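Local coordinates for protein nickel-dependent hydrogenase large subunit (Allochromatium vinosum, PDB 3MYR) that catalyses the oxidation of molecular hydrogen by an electron acceptor at a nickel-iron centre, as the large subunit of a heterodimeric hydrogenase, at residues A113-D118 with I545-H550; P175-P180 with G266-W271; G348-E353 with N503-V508; G372-K377 with A514-G519. All coordinates share one frame; numbering follows the deposited sequence.

Interactions 1 and 2 adjoin at one end of the subunit, their centres about 11 Å apart, and interactions 3 and 4 form a second pair, centres about 13 Å apart, beside the magnesium site. Interactions 1, 3 and 4 are buried; interaction 2 is partly exposed, and its arginine-aspartate salt bridge lies toward the surface. Interaction 1 pins a loop to helix 543-551 through charged and imidazole groups. R547 of interaction 1 also reaches A176 O of interaction 2. Interaction 3 relies on neutral amides and ordered waters, interaction 4 on a tyrosine hydroxyl and close apolar packing. K377 of interaction 4 hydrogen-bonds Q349 O and T350 OG1 of interaction 3, joining the two.

Interaction 1 (A113-D118 with I545-H550); sequences ALDWVD and ILRTIH
D115 and W116, in the loop between helices 86-112 and 119-122, meet R547 and H550 of helix 543-551. R547 grips one acceptor side-on: NE lies 2.8 Å and NH2 2.9 Å from D115 O, which sits in the guanidinium plane. NH2 arrives in the carbonyl plane, NE from 37° above it. NH2 also bonds A176 O. The D115 carboxylate and the H550 ring are nearly coplanar, 17° apart, and ND1 donates almost straight to D115 OD1; the modelled separation of 2.4 Å is so short that its exact value is doubtful. Against the indole, the extended R547 chain runs across one face of W116, its CD 3.8 Å from the six-ring centroid in a CH-pi contact, and the guanidinium lies 21° from the indole plane with W116 CE3 over its centre. An alanine in place of R547 would probably leave D115 O without its two donors and open a gap over the W116 face. D115 OD2 forms a salt bridge with R12, and H550 donates from both nitrogens, NE2 to T11 O, consistent with a positively charged imidazolium beside an ionised carboxylate.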
loop_
_atom_site.group_PDB
_atom_site.type_symbol
_atom_site.label_atom_id
_atom_site.label_comp_id
_atom_site.label_asym_id
_atom_site.label_seq_id
_atom_site.Cartn_x
_atom_site.Cartn_y
_atom_site.Cartn_z
ATOM N N ALA B 113 8.900 13.424 1.066
ATOM C CA ALA B 113 9.931 14.368 1.533
ATOM C C ALA B 113 10.722 15.038 0.362
ATOM O O ALA B 113 11.100 16.236 0.473
ATOM C CB ALA B 113 10.849 13.686 2.457
ATOM N N LEU B 114 10.892 14.327 -0.776
ATOM C CA LEU B 114 11.613 14.918 -1.910
ATOM C C LEU B 114 10.894 16.100 -2.578
ATOM O O LEU B 114 11.498 16.795 -3.422
ATOM C CB LEU B 114 12.031 13.899 -2.965
ATOM C CG LEU B 114 13.003 12.810 -2.453
ATOM C CD1 LEU B 114 13.406 11.846 -3.597
ATOM C CD2 LEU B 114 14.253 13.396 -1.767
ATOM N N ASP B 115 9.635 16.337 -2.197
ATOM C CA ASP B 115 8.947 17.586 -2.545
ATOM C C ASP B 115 9.450 18.802 -1.763
ATOM O O ASP B 115 9.178 19.947 -2.146
ATOM C CB ASP B 115 7.412 17.528 -2.357
ATOM C CG ASP B 115 6.730 16.449 -3.237
ATOM O OD1 ASP B 115 5.539 16.058 -2.958
ATOM O OD2 ASP B 115 7.405 15.939 -4.154
ATOM N N TRP B 116 10.068 18.577 -0.625
ATOM C CA TRP B 116 10.321 19.663 0.330
ATOM C C TRP B 116 11.819 19.753 0.556
ATOM O O TRP B 116 12.289 20.745 1.125
ATOM C CB TRP B 116 9.680 19.375 1.710
ATOM C CG TRP B 116 8.248 19.016 1.688
ATOM C CD1 TRP B 116 7.700 17.746 1.750
ATOM C CD2 TRP B 116 7.147 19.925 1.542
ATOM N NE1 TRP B 116 6.333 17.837 1.682
ATOM C CE2 TRP B 116 5.966 19.150 1.535
ATOM C CE3 TRP B 116 7.049 21.328 1.418
ATOM C CZ2 TRP B 116 4.680 19.735 1.418
ATOM C CZ3 TRP B 116 5.789 21.905 1.284
ATOM C CH2 TRP B 116 4.616 21.103 1.272
ATOM N N VAL B 117 12.523 18.639 0.292
ATOM C CA VAL B 117 13.949 18.479 0.597
ATOM C C VAL B 117 14.731 18.445 -0.711
ATOM O O VAL B 117 14.401 17.668 -1.624
ATOM C CB VAL B 117 14.187 17.149 1.348
ATOM C CG1 VAL B 117 15.669 16.773 1.391
ATOM C CG2 VAL B 117 13.568 17.213 2.768
ATOM N N ASP B 118 15.726 19.317 -0.827
ATOM C CA ASP B 118 16.575 19.382 -2.019
ATOM C C ASP B 118 17.861 18.559 -1.788
ATOM O O ASP B 118 18.751 18.938 -1.026
ATOM C CB ASP B 118 16.877 20.857 -2.309
ATOM C CG ASP B 118 17.661 21.069 -3.617
ATOM O OD1 ASP B 118 18.351 20.133 -4.066
ATOM O OD2 ASP B 118 17.657 22.212 -4.140
ATOM N N ILE B 545 2.203 20.995 -7.629
ATOM C CA ILE B 545 1.163 19.985 -7.770
ATOM C C ILE B 545 1.522 18.762 -6.898
ATOM O O ILE B 545 0.686 18.266 -6.122
ATOM C CB ILE B 545 0.983 19.612 -9.254
ATOM C CG1 ILE B 545 0.171 20.709 -9.947
ATOM C CG2 ILE B 545 0.257 18.230 -9.390
ATOM C CD1 ILE B 545 0.025 20.486 -11.530
ATOM N N LEU B 546 2.779 18.326 -6.994
ATOM C CA LEU B 546 3.224 17.143 -6.309
ATOM C C LEU B 546 3.083 17.342 -4.804
ATOM O O LEU B 546 2.684 16.442 -4.116
ATOM C CB LEU B 546 4.687 16.823 -6.675
ATOM C CG LEU B 546 4.959 16.506 -8.166
ATOM C CD1 LEU B 546 6.445 16.147 -8.347
ATOM C CD2 LEU B 546 4.099 15.393 -8.679
ATOM N N ARG B 547 3.475 18.502 -4.285
ATOM C CA ARG B 547 3.410 18.672 -2.826
ATOM C C ARG B 547 2.014 18.391 -2.299
ATOM O O ARG B 547 1.875 17.722 -1.304
ATOM C CB ARG B 547 3.802 20.119 -2.437
ATOM C CG ARG B 547 5.248 20.314 -2.407
ATOM C CD ARG B 547 5.639 21.787 -2.202
ATOM N NE ARG B 547 7.075 21.862 -2.179
ATOM C CZ ARG B 547 7.800 22.912 -1.826
ATOM N NH1 ARG B 547 7.236 24.079 -1.541
ATOM N NH2 ARG B 547 9.112 22.791 -1.819
ATOM N N THR B 548 0.989 18.915 -2.978
ATOM C CA THR B 548 -0.391 18.791 -2.542
ATOM C C THR B 548 -0.951 17.410 -2.853
ATOM O O THR B 548 -1.516 16.729 -1.947
ATOM C CB THR B 548 -1.259 19.906 -3.130
ATOM O OG1 THR B 548 -0.935 21.135 -2.474
ATOM C CG2 THR B 548 -2.793 19.661 -2.910
ATOM N N ILE B 549 -0.676 16.918 -4.055
ATOM C CA ILE B 549 -1.180 15.559 -4.386
ATOM C C ILE B 549 -0.545 14.535 -3.393
ATOM O O ILE B 549 -1.239 13.724 -2.823
ATOM C CB ILE B 549 -0.955 15.199 -5.895
ATOM C CG1 ILE B 549 -1.884 16.012 -6.841
ATOM C CG2 ILE B 549 -1.135 13.702 -6.180
ATOM C CD1 ILE B 549 -3.355 15.991 -6.520
ATOM N N HIS B 550 0.764 14.625 -3.152
ATOM C CA HIS B 550 1.440 13.648 -2.276
ATOM C C HIS B 550 0.921 13.783 -0.844
ATOM O O HIS B 550 0.880 12.805 -0.098
ATOM C CB HIS B 550 2.952 13.852 -2.277
ATOM C CG HIS B 550 3.622 13.417 -3.543
ATOM N ND1 HIS B 550 4.714 14.079 -4.074
ATOM C CD2 HIS B 550 3.402 12.347 -4.349
ATOM C CE1 HIS B 550 5.129 13.433 -5.153
ATOM N NE2 HIS B 550 4.349 12.384 -5.343
#

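Interaction 2 (P175-P180 with G266-W271)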
loop_
_atom_site.group_PDB
_atom_site.type_symbol
_atom_site.label_atom_id
_atom_site.label_comp_id
_atom_site.label_asym_id
_atom_site.label_seq_id
_atom_site.Cartn_x
_atom_site.Cartn_y
_atom_site.Cartn_z
ATOM N N PRO B 175 12.859 27.223 -6.931
ATOM C CA PRO B 175 12.709 28.245 -5.880
ATOM C C PRO B 175 11.710 27.809 -4.795
ATOM O O PRO B 175 11.775 28.326 -3.679
ATOM C CB PRO B 175 12.196 29.492 -6.657
ATOM C CG PRO B 175 11.613 28.904 -7.968
ATOM C CD PRO B 175 12.599 27.787 -8.277
ATOM N N ALA B 176 10.870 26.801 -5.080
ATOM C CA ALA B 176 9.956 26.268 -4.054
ATOM C C ALA B 176 10.726 25.571 -2.913
ATOM O O ALA B 176 10.206 25.346 -1.803
ATOM C CB ALA B 176 8.914 25.299 -4.699
ATOM N N TYR B 177 11.970 25.182 -3.190
ATOM C CA TYR B 177 12.793 24.550 -2.105
ATOM C C TYR B 177 13.385 25.604 -1.184
ATOM O O TYR B 177 14.039 26.518 -1.661
ATOM C CB TYR B 177 13.922 23.685 -2.682
ATOM C CG TYR B 177 13.487 22.378 -3.308
ATOM C CD1 TYR B 177 13.725 22.134 -4.660
ATOM C CD2 TYR B 177 12.955 21.330 -2.506
ATOM C CE1 TYR B 177 13.403 20.884 -5.237
ATOM C CE2 TYR B 177 12.656 20.084 -3.028
ATOM C CZ TYR B 177 12.887 19.864 -4.411
ATOM O OH TYR B 177 12.525 18.649 -4.931
ATOM N N ARG B 178 13.116 25.520 0.116
ATOM C CA ARG B 178 13.482 26.627 0.990
ATOM C C ARG B 178 14.418 26.241 2.152
ATOM O O ARG B 178 14.952 27.132 2.825
ATOM C CB ARG B 178 12.221 27.323 1.546
ATOM C CG ARG B 178 11.096 27.778 0.510
ATOM C CD ARG B 178 10.095 28.534 1.385
ATOM N NE ARG B 178 8.623 28.476 1.235
ATOM C CZ ARG B 178 8.036 28.830 0.145
ATOM N NH1 ARG B 178 6.718 28.831 0.032
ATOM N NH2 ARG B 178 8.827 29.082 -0.898
ATOM N N LEU B 179 14.542 24.942 2.456
ATOM C CA LEU B 179 15.414 24.495 3.578
ATOM C C LEU B 179 16.881 24.876 3.387
ATOM O O LEU B 179 17.421 24.756 2.290
ATOM C CB LEU B 179 15.308 22.960 3.819
ATOM C CG LEU B 179 13.931 22.356 4.031
ATOM C CD1 LEU B 179 14.073 20.775 4.226
ATOM C CD2 LEU B 179 13.233 23.000 5.226
ATOM N N PRO B 180 17.562 25.213 4.468
ATOM C CA PRO B 180 19.030 25.368 4.406
ATOM C C PRO B 180 19.716 23.997 4.122
ATOM O O PRO B 180 19.139 22.937 4.394
ATOM C CB PRO B 180 19.412 25.856 5.834
ATOM C CG PRO B 180 18.329 25.232 6.729
ATOM C CD PRO B 180 17.035 25.236 5.849
ATOM N N GLY B 266 8.053 24.584 9.537
ATOM C CA GLY B 266 8.343 25.961 9.894
ATOM C C GLY B 266 8.781 26.775 8.672
ATOM O O GLY B 266 8.638 28.007 8.669
ATOM N N PHE B 267 9.325 26.119 7.630
ATOM C CA PHE B 267 9.784 26.823 6.410
ATOM C C PHE B 267 8.700 26.875 5.317
ATOM O O PHE B 267 8.913 27.457 4.274
ATOM C CB PHE B 267 11.066 26.150 5.851
ATOM C CG PHE B 267 12.320 26.411 6.714
ATOM C CD1 PHE B 267 12.615 25.599 7.799
ATOM C CD2 PHE B 267 13.180 27.486 6.424
ATOM C CE1 PHE B 267 13.764 25.843 8.587
ATOM C CE2 PHE B 267 14.332 27.747 7.236
ATOM C CZ PHE B 267 14.593 26.930 8.299
ATOM N N TYR B 268 7.543 26.274 5.566
ATOM C CA TYR B 268 6.520 26.125 4.530
ATOM C C TYR B 268 5.085 26.481 5.029
ATOM O O TYR B 268 4.097 25.872 4.622
ATOM C CB TYR B 268 6.547 24.666 4.038
ATOM C CG TYR B 268 7.801 24.349 3.222
ATOM C CD1 TYR B 268 8.778 23.509 3.734
ATOM C CD2 TYR B 268 8.020 24.946 1.962
ATOM C CE1 TYR B 268 9.913 23.224 2.999
ATOM C CE2 TYR B 268 9.163 24.679 1.222
ATOM C CZ TYR B 268 10.092 23.794 1.732
ATOM O OH TYR B 268 11.219 23.420 1.000
ATOM N N LYS B 269 5.005 27.493 5.877
ATOM C CA LYS B 269 3.830 27.806 6.641
ATOM C C LYS B 269 2.777 28.308 5.679
ATOM O O LYS B 269 1.593 28.090 5.935
ATOM C CB LYS B 269 4.133 28.908 7.670
ATOM C CG LYS B 269 4.859 28.383 8.956
ATOM C CD LYS B 269 5.309 29.637 9.787
ATOM C CE LYS B 269 6.126 29.237 10.985
ATOM N NZ LYS B 269 6.221 30.344 12.002
ATOM N N ASP B 270 3.187 28.926 4.569
ATOM C CA ASP B 270 2.212 29.344 3.535
ATOM C C ASP B 270 1.496 28.114 2.873
ATOM O O ASP B 270 0.398 28.255 2.304
ATOM C CB ASP B 270 2.869 30.211 2.442
ATOM C CG ASP B 270 4.007 29.477 1.736
ATOM O OD1 ASP B 270 3.980 29.330 0.488
ATOM O OD2 ASP B 270 4.916 28.969 2.441
ATOM N N TRP B 271 2.044 26.911 3.034
ATOM C CA TRP B 271 1.369 25.690 2.526
ATOM C C TRP B 271 0.255 25.323 3.492
ATOM O O TRP B 271 -0.452 24.323 3.304
ATOM C CB TRP B 271 2.388 24.525 2.299
ATOM C CG TRP B 271 3.101 24.799 0.989
ATOM C CD1 TRP B 271 4.129 25.678 0.789
ATOM C CD2 TRP B 271 2.699 24.342 -0.311
ATOM N NE1 TRP B 271 4.432 25.757 -0.558
ATOM C CE2 TRP B 271 3.580 24.953 -1.260
ATOM C CE3 TRP B 271 1.689 23.454 -0.770
ATOM C CZ2 TRP B 271 3.459 24.752 -2.653
ATOM C CZ3 TRP B 271 1.621 23.177 -2.118
ATOM C CH2 TRP B 271 2.485 23.859 -3.068
#
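R178 crosses the Y268 side chain at a slant and meets D270 tip to tip. Its guanidinium is turned 30° from the tyrosine ring, and its CG comes 3.7 Å from Y268 CE2. A bend at chi3 (-141°) carries NH1 on to the D270 carboxylate, 2.8 Å from OD1 in a salt bridge, while the hydrogen bond goes to the syn side of OD2; the two planes stand 37° apart. NE makes a weak bond to F267 O, which lies near the guanidinium plane. The Y268 hydroxyl reaches the backbone of 175-180, where OH accepts from R178 N at 3.0 Å and also bonds W116 O. A176 O comes up in the plane of the same ring, at its edge, 3.3 Å from CE2. P180 crosses F267 at about a right angle, CD over one face and offset toward the rim at 4.2 Å from the centroid, and L179 CD2 touches both rings obliquely, 3.7 Å from F267 CD1 and 4.0 Å from Y268 CE1. The contact thus joins the loop before helix 181-201 to the one after helix 236-265, away from the nickel-iron and magnesium sites. D270 OD1 also pairs with R274, so the aspartate serves two arginines and its charge is probably well balanced, while the Y268 hydroxyl, held by two bonds, probably has little freedom to turn.

Interaction 3 (G348-E353 with N503-V508); sequences GQTNLE and NYQAVV. With MG (magnesium ion), chain O; NFV (Ni-Fe oxidized active center), chain N.
The Q505 carboxamide has the G348 backbone over one face, G348 C standing 3.8 Å from Q505 CD and almost straight above it, with T350 OG1 5° out of the amide plane. Q505 belongs to strand 500-507, an outer strand of a three-stranded antiparallel sheet, and the loop carrying G348 packs against it beside the magnesium site. NE2 donates to T350 OG1 at 3.3 Å, and the bend at chi2 (-71°) folds the amide back alongside G348. G348 comes so close to Q505 CG that a beta carbon there would probably collide with it. N503 ND2 donates to G348 O at 3.2 Å, tilted 16° from the carbonyl plane, and water 1 joins G348 O to N503 OD1. T350 OG1 also bonds E42, a magnesium ligand, placing this threonine in the second shell. A506 O binds magnesium at 2.1 Å with E42, H561 and three waters, and V508 CG1 touches NFV O1. Q505 OE1 accepts from magnesium-bound water 2 at 2.7 Å.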
loop_
_atom_site.group_PDB
_atom_site.type_symbol
_atom_site.label_atom_id
_atom_site.label_comp_id
_atom_site.label_asym_id
_atom_site.label_seq_id
_atom_site.Cartn_x
_atom_site.Cartn_y
_atom_site.Cartn_z
ATOM N N GLY B 348 -23.817 -2.046 -5.912
ATOM C CA GLY B 348 -22.752 -1.493 -6.778
ATOM C C GLY B 348 -22.643 -2.322 -8.022
ATOM O O GLY B 348 -22.976 -3.504 -8.004
ATOM N N GLN B 349 -22.075 -1.740 -9.072
ATOM C CA GLN B 349 -21.864 -2.497 -10.316
ATOM C C GLN B 349 -20.515 -2.077 -10.848
ATOM O O GLN B 349 -20.162 -0.876 -10.721
ATOM C CB GLN B 349 -22.922 -2.108 -11.382
ATOM C CG GLN B 349 -24.347 -2.497 -11.048
ATOM C CD GLN B 349 -25.331 -2.044 -12.153
ATOM O OE1 GLN B 349 -24.965 -1.906 -13.333
ATOM N NE2 GLN B 349 -26.587 -1.850 -11.772
ATOM N N THR B 350 -19.786 -3.035 -11.441
ATOM C CA THR B 350 -18.417 -2.780 -11.913
ATOM C C THR B 350 -18.344 -3.372 -13.329
ATOM O O THR B 350 -17.944 -4.533 -13.510
ATOM C CB THR B 350 -17.328 -3.362 -10.934
ATOM O OG1 THR B 350 -17.548 -2.815 -9.620
ATOM C CG2 THR B 350 -15.938 -2.934 -11.363
ATOM N N ASN B 351 -18.917 -2.629 -14.284
ATOM C CA ASN B 351 -18.914 -3.047 -15.685
ATOM C C ASN B 351 -17.973 -2.077 -16.424
ATOM O O ASN B 351 -18.298 -0.902 -16.567
ATOM C CB ASN B 351 -20.326 -2.943 -16.311
ATOM C CG ASN B 351 -21.394 -3.724 -15.504
ATOM O OD1 ASN B 351 -21.233 -4.911 -15.261
ATOM N ND2 ASN B 351 -22.448 -3.052 -15.081
ATOM N N LEU B 352 -16.814 -2.554 -16.836
ATOM C CA LEU B 352 -15.748 -1.665 -17.368
ATOM C C LEU B 352 -16.140 -1.161 -18.756
ATOM O O LEU B 352 -16.468 -1.962 -19.602
ATOM C CB LEU B 352 -14.406 -2.411 -17.489
ATOM C CG LEU B 352 -13.897 -3.209 -16.272
ATOM C CD1 LEU B 352 -12.415 -3.640 -16.468
ATOM C CD2 LEU B 352 -13.970 -2.332 -15.061
ATOM N N GLU B 353 -16.078 0.144 -18.998
ATOM C CA GLU B 353 -16.450 0.661 -20.315
ATOM C C GLU B 353 -15.596 1.883 -20.690
ATOM O O GLU B 353 -15.911 3.002 -20.356
ATOM C CB GLU B 353 -17.944 0.986 -20.391
ATOM C CG GLU B 353 -18.402 1.355 -21.835
ATOM C CD GLU B 353 -17.916 0.376 -22.935
ATOM O OE1 GLU B 353 -18.312 -0.787 -22.822
ATOM O OE2 GLU B 353 -17.184 0.738 -23.929
ATOM N N ASN B 503 -22.406 -10.328 -4.494
ATOM C CA ASN B 503 -21.815 -9.043 -4.849
ATOM C C ASN B 503 -20.748 -8.739 -3.818
ATOM O O ASN B 503 -20.891 -9.055 -2.613
ATOM C CB ASN B 503 -22.881 -7.910 -4.825
ATOM C CG ASN B 503 -22.454 -6.684 -5.662
ATOM O OD1 ASN B 503 -21.388 -6.704 -6.293
ATOM N ND2 ASN B 503 -23.250 -5.596 -5.621
ATOM N N TYR B 504 -19.739 -8.012 -4.256
ATOM C CA TYR B 504 -18.740 -7.539 -3.343
ATOM C C TYR B 504 -18.313 -6.168 -3.882
ATOM O O TYR B 504 -17.777 -6.045 -4.987
ATOM C CB TYR B 504 -17.576 -8.541 -3.312
ATOM C CG TYR B 504 -16.667 -8.364 -2.103
ATOM C CD1 TYR B 504 -16.620 -9.339 -1.077
ATOM C CD2 TYR B 504 -15.850 -7.230 -1.979
ATOM C CE1 TYR B 504 -15.762 -9.214 -0.005
ATOM C CE2 TYR B 504 -14.991 -7.106 -0.886
ATOM C CZ TYR B 504 -14.949 -8.138 0.094
ATOM O OH TYR B 504 -14.174 -8.005 1.244
ATOM N N GLN B 505 -18.457 -5.131 -3.084
ATOM C CA GLN B 505 -18.058 -3.827 -3.594
ATOM C C GLN B 505 -17.134 -3.142 -2.565
ATOM O O GLN B 505 -17.495 -2.980 -1.382
ATOM C CB GLN B 505 -19.366 -2.973 -3.830
ATOM C CG GLN B 505 -20.153 -3.512 -5.031
ATOM C CD GLN B 505 -19.395 -3.207 -6.347
ATOM O OE1 GLN B 505 -18.855 -2.104 -6.517
ATOM N NE2 GLN B 505 -19.487 -4.097 -7.310
ATOM N N ALA B 506 -15.998 -2.668 -3.020
ATOM C CA ALA B 506 -15.114 -1.927 -2.128
ATOM C C ALA B 506 -15.220 -0.456 -2.469
ATOM O O ALA B 506 -15.184 -0.085 -3.631
ATOM C CB ALA B 506 -13.621 -2.395 -2.267
ATOM N N VAL B 507 -15.303 0.382 -1.443
ATOM C CA VAL B 507 -15.110 1.811 -1.625
ATOM C C VAL B 507 -13.969 2.174 -0.693
ATOM O O VAL B 507 -14.047 2.015 0.519
ATOM C CB VAL B 507 -16.358 2.618 -1.248
ATOM C CG1 VAL B 507 -16.144 4.087 -1.605
ATOM C CG2 VAL B 507 -17.647 2.025 -1.943
ATOM N N VAL B 508 -12.939 2.742 -1.280
ATOM C CA VAL B 508 -11.595 2.754 -0.683
ATOM C C VAL B 508 -11.189 4.251 -0.460
ATOM O O VAL B 508 -11.689 5.136 -1.171
ATOM C CB VAL B 508 -10.631 1.995 -1.632
ATOM C CG1 VAL B 508 -9.272 1.830 -0.995
ATOM C CG2 VAL B 508 -11.243 0.575 -1.893
HETATM MG MG MG O . -15.175 -0.302 -5.769
HETATM FE FE NFV N . -5.201 1.860 0.724
HETATM NI NI NFV N . -2.958 1.145 -1.157
HETATM C C1 NFV N . -6.569 1.375 1.334
HETATM O O1 NFV N . -7.641 1.044 1.860
HETATM C C2 NFV N . -4.807 2.706 2.387
HETATM N N2 NFV N . -4.577 3.212 3.432
HETATM C C3 NFV N . -5.963 3.430 0.013
HETATM N N3 NFV N . -6.447 4.391 -0.450
HETATM O O4 NFV N . -3.440 2.498 0.061
HETATM O O HOH W 1 -22.152 -6.133 -9.415
HETATM O O HOH W 2 -17.224 -0.108 -5.679
HETATM O O HOH W 3 -14.973 1.778 -5.861
HETATM O O HOH W 4 -15.336 -0.309 -7.909
#

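Interaction 4 (G372-K377 with A514-G519); sequences GYSWLK and AGPRDG
Y373 OH accepts from R517 N at 3.0 Å and is also hydrogen-bonded to E527, so backbone and carboxylate together hold this buried hydroxyl. The loop leading to strand 378-381 forms an ST turn here, S374 OG accepting from L376 N at 2.9 Å, and it packs on the loop that leaves helix 509-514. Y373 CG lies between its backbone N and carbonyl carbon (chi1 66°), which brings the ring alongside P516, running the opposite way, with CZ 3.3 Å from P516 CB. A phenylalanine at Y373 would probably leave R517 N and the E527 carboxylate each without this partner. L376 points at the helix end: its CD2 presses on A514 CB at 3.4 Å, tighter than usual, while its carbonyl oxygen lies 3.2 Å from P516 CD and bonds S331. R517 NH1 bonds A31 O and has a salt bridge to E527. Water 5 bridges the two loops, accepting from S374 OG at 2.6 Å and donating to A514 O at 2.7 Å.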
loop_
_atom_site.group_PDB
_atom_site.type_symbol
_atom_site.label_atom_id
_atom_site.label_comp_id
_atom_site.label_asym_id
_atom_site.label_seq_id
_atom_site.Cartn_x
_atom_site.Cartn_y
_atom_site.Cartn_z
ATOM N N GLY B 372 -16.419 10.201 -19.278
ATOM C CA GLY B 372 -15.494 9.454 -18.391
ATOM C C GLY B 372 -14.056 9.912 -18.597
ATOM O O GLY B 372 -13.587 10.103 -19.753
ATOM N N TYR B 373 -13.335 10.129 -17.496
ATOM C CA TYR B 373 -11.922 10.476 -17.619
ATOM C C TYR B 373 -11.037 9.772 -16.566
ATOM O O TYR B 373 -9.855 10.173 -16.327
ATOM C CB TYR B 373 -11.726 12.032 -17.660
ATOM C CG TYR B 373 -12.091 12.823 -16.371
ATOM C CD1 TYR B 373 -13.282 13.552 -16.278
ATOM C CD2 TYR B 373 -11.210 12.845 -15.268
ATOM C CE1 TYR B 373 -13.583 14.310 -15.118
ATOM C CE2 TYR B 373 -11.479 13.574 -14.116
ATOM C CZ TYR B 373 -12.690 14.297 -14.059
ATOM O OH TYR B 373 -12.980 14.971 -12.933
ATOM N N SER B 374 -11.586 8.712 -15.942
ATOM C CA SER B 374 -10.908 8.019 -14.893
ATOM C C SER B 374 -11.442 6.605 -14.676
ATOM O O SER B 374 -12.625 6.341 -14.881
ATOM C CB SER B 374 -11.034 8.809 -13.543
ATOM O OG SER B 374 -10.261 8.135 -12.475
ATOM N N TRP B 375 -10.569 5.713 -14.174
ATOM C CA TRP B 375 -10.978 4.400 -13.743
ATOM C C TRP B 375 -11.487 4.452 -12.320
ATOM O O TRP B 375 -12.017 3.450 -11.868
ATOM C CB TRP B 375 -9.896 3.312 -13.884
ATOM C CG TRP B 375 -9.691 2.860 -15.311
ATOM C CD1 TRP B 375 -8.578 3.054 -16.082
ATOM C CD2 TRP B 375 -10.593 2.094 -16.089
ATOM N NE1 TRP B 375 -8.749 2.495 -17.329
ATOM C CE2 TRP B 375 -10.007 1.933 -17.373
ATOM C CE3 TRP B 375 -11.910 1.622 -15.872
ATOM C CZ2 TRP B 375 -10.634 1.205 -18.405
ATOM C CZ3 TRP B 375 -12.523 0.869 -16.902
ATOM C CH2 TRP B 375 -11.903 0.705 -18.156
ATOM N N LEU B 376 -11.414 5.610 -11.659
ATOM C CA LEU B 376 -12.037 5.739 -10.314
ATOM C C LEU B 376 -13.506 6.055 -10.420
ATOM O O LEU B 376 -13.881 6.960 -11.179
ATOM C CB LEU B 376 -11.365 6.821 -9.408
ATOM C CG LEU B 376 -9.933 6.457 -8.901
ATOM C CD1 LEU B 376 -8.889 6.540 -10.081
ATOM C CD2 LEU B 376 -9.599 7.534 -7.845
ATOM N N LYS B 377 -14.347 5.307 -9.685
ATOM C CA LYS B 377 -15.716 5.777 -9.387
ATOM C C LYS B 377 -15.663 7.071 -8.532
ATOM O O LYS B 377 -14.613 7.390 -7.945
ATOM C CB LYS B 377 -16.505 4.696 -8.664
ATOM C CG LYS B 377 -16.756 3.443 -9.520
ATOM C CD LYS B 377 -17.509 2.412 -8.712
ATOM C CE LYS B 377 -17.715 1.153 -9.567
ATOM N NZ LYS B 377 -18.329 0.017 -8.749
ATOM N N ALA B 514 -9.406 10.830 -4.599
ATOM C CA ALA B 514 -8.844 11.010 -5.952
ATOM C C ALA B 514 -9.923 10.905 -7.055
ATOM O O ALA B 514 -9.633 11.030 -8.275
ATOM C CB ALA B 514 -7.810 9.932 -6.169
ATOM N N GLY B 515 -11.130 10.528 -6.669
ATOM C CA GLY B 515 -12.166 10.187 -7.651
ATOM C C GLY B 515 -12.582 11.448 -8.402
ATOM O O GLY B 515 -12.339 12.572 -7.939
ATOM N N PRO B 516 -13.202 11.285 -9.573
ATOM C CA PRO B 516 -13.376 12.480 -10.413
ATOM C C PRO B 516 -14.688 13.193 -10.085
ATOM O O PRO B 516 -15.294 12.976 -9.005
ATOM C CB PRO B 516 -13.407 11.888 -11.850
ATOM C CG PRO B 516 -14.203 10.577 -11.618
ATOM C CD PRO B 516 -13.609 10.034 -10.270
ATOM N N ARG B 517 -15.108 14.051 -11.006
ATOM C CA ARG B 517 -16.349 14.823 -10.862
ATOM C C ARG B 517 -17.572 13.944 -10.947
ATOM O O ARG B 517 -17.501 12.851 -11.500
ATOM C CB ARG B 517 -16.427 15.903 -11.909
ATOM C CG ARG B 517 -15.535 17.110 -11.624
ATOM C CD ARG B 517 -15.153 17.891 -12.935
ATOM N NE ARG B 517 -14.429 19.161 -12.647
ATOM C CZ ARG B 517 -13.147 19.249 -12.248
ATOM N NH1 ARG B 517 -12.402 18.159 -12.131
ATOM N NH2 ARG B 517 -12.583 20.447 -11.992
ATOM N N ASP B 518 -18.697 14.461 -10.423
ATOM C CA ASP B 518 -19.997 13.790 -10.445
ATOM C C ASP B 518 -20.920 14.544 -11.409
ATOM O O ASP B 518 -20.453 15.364 -12.200
ATOM C CB ASP B 518 -20.631 13.707 -9.023
ATOM C CG ASP B 518 -20.932 15.090 -8.426
ATOM O OD1 ASP B 518 -21.041 16.087 -9.187
ATOM O OD2 ASP B 518 -20.979 15.215 -7.181
ATOM N N GLY B 519 -22.207 14.224 -11.406
ATOM C CA GLY B 519 -23.141 14.832 -12.399
ATOM C C GLY B 519 -23.412 16.323 -12.242
ATOM O O GLY B 519 -23.936 16.947 -13.159
HETATM O O HOH W 5 -10.244 10.138 -10.790
#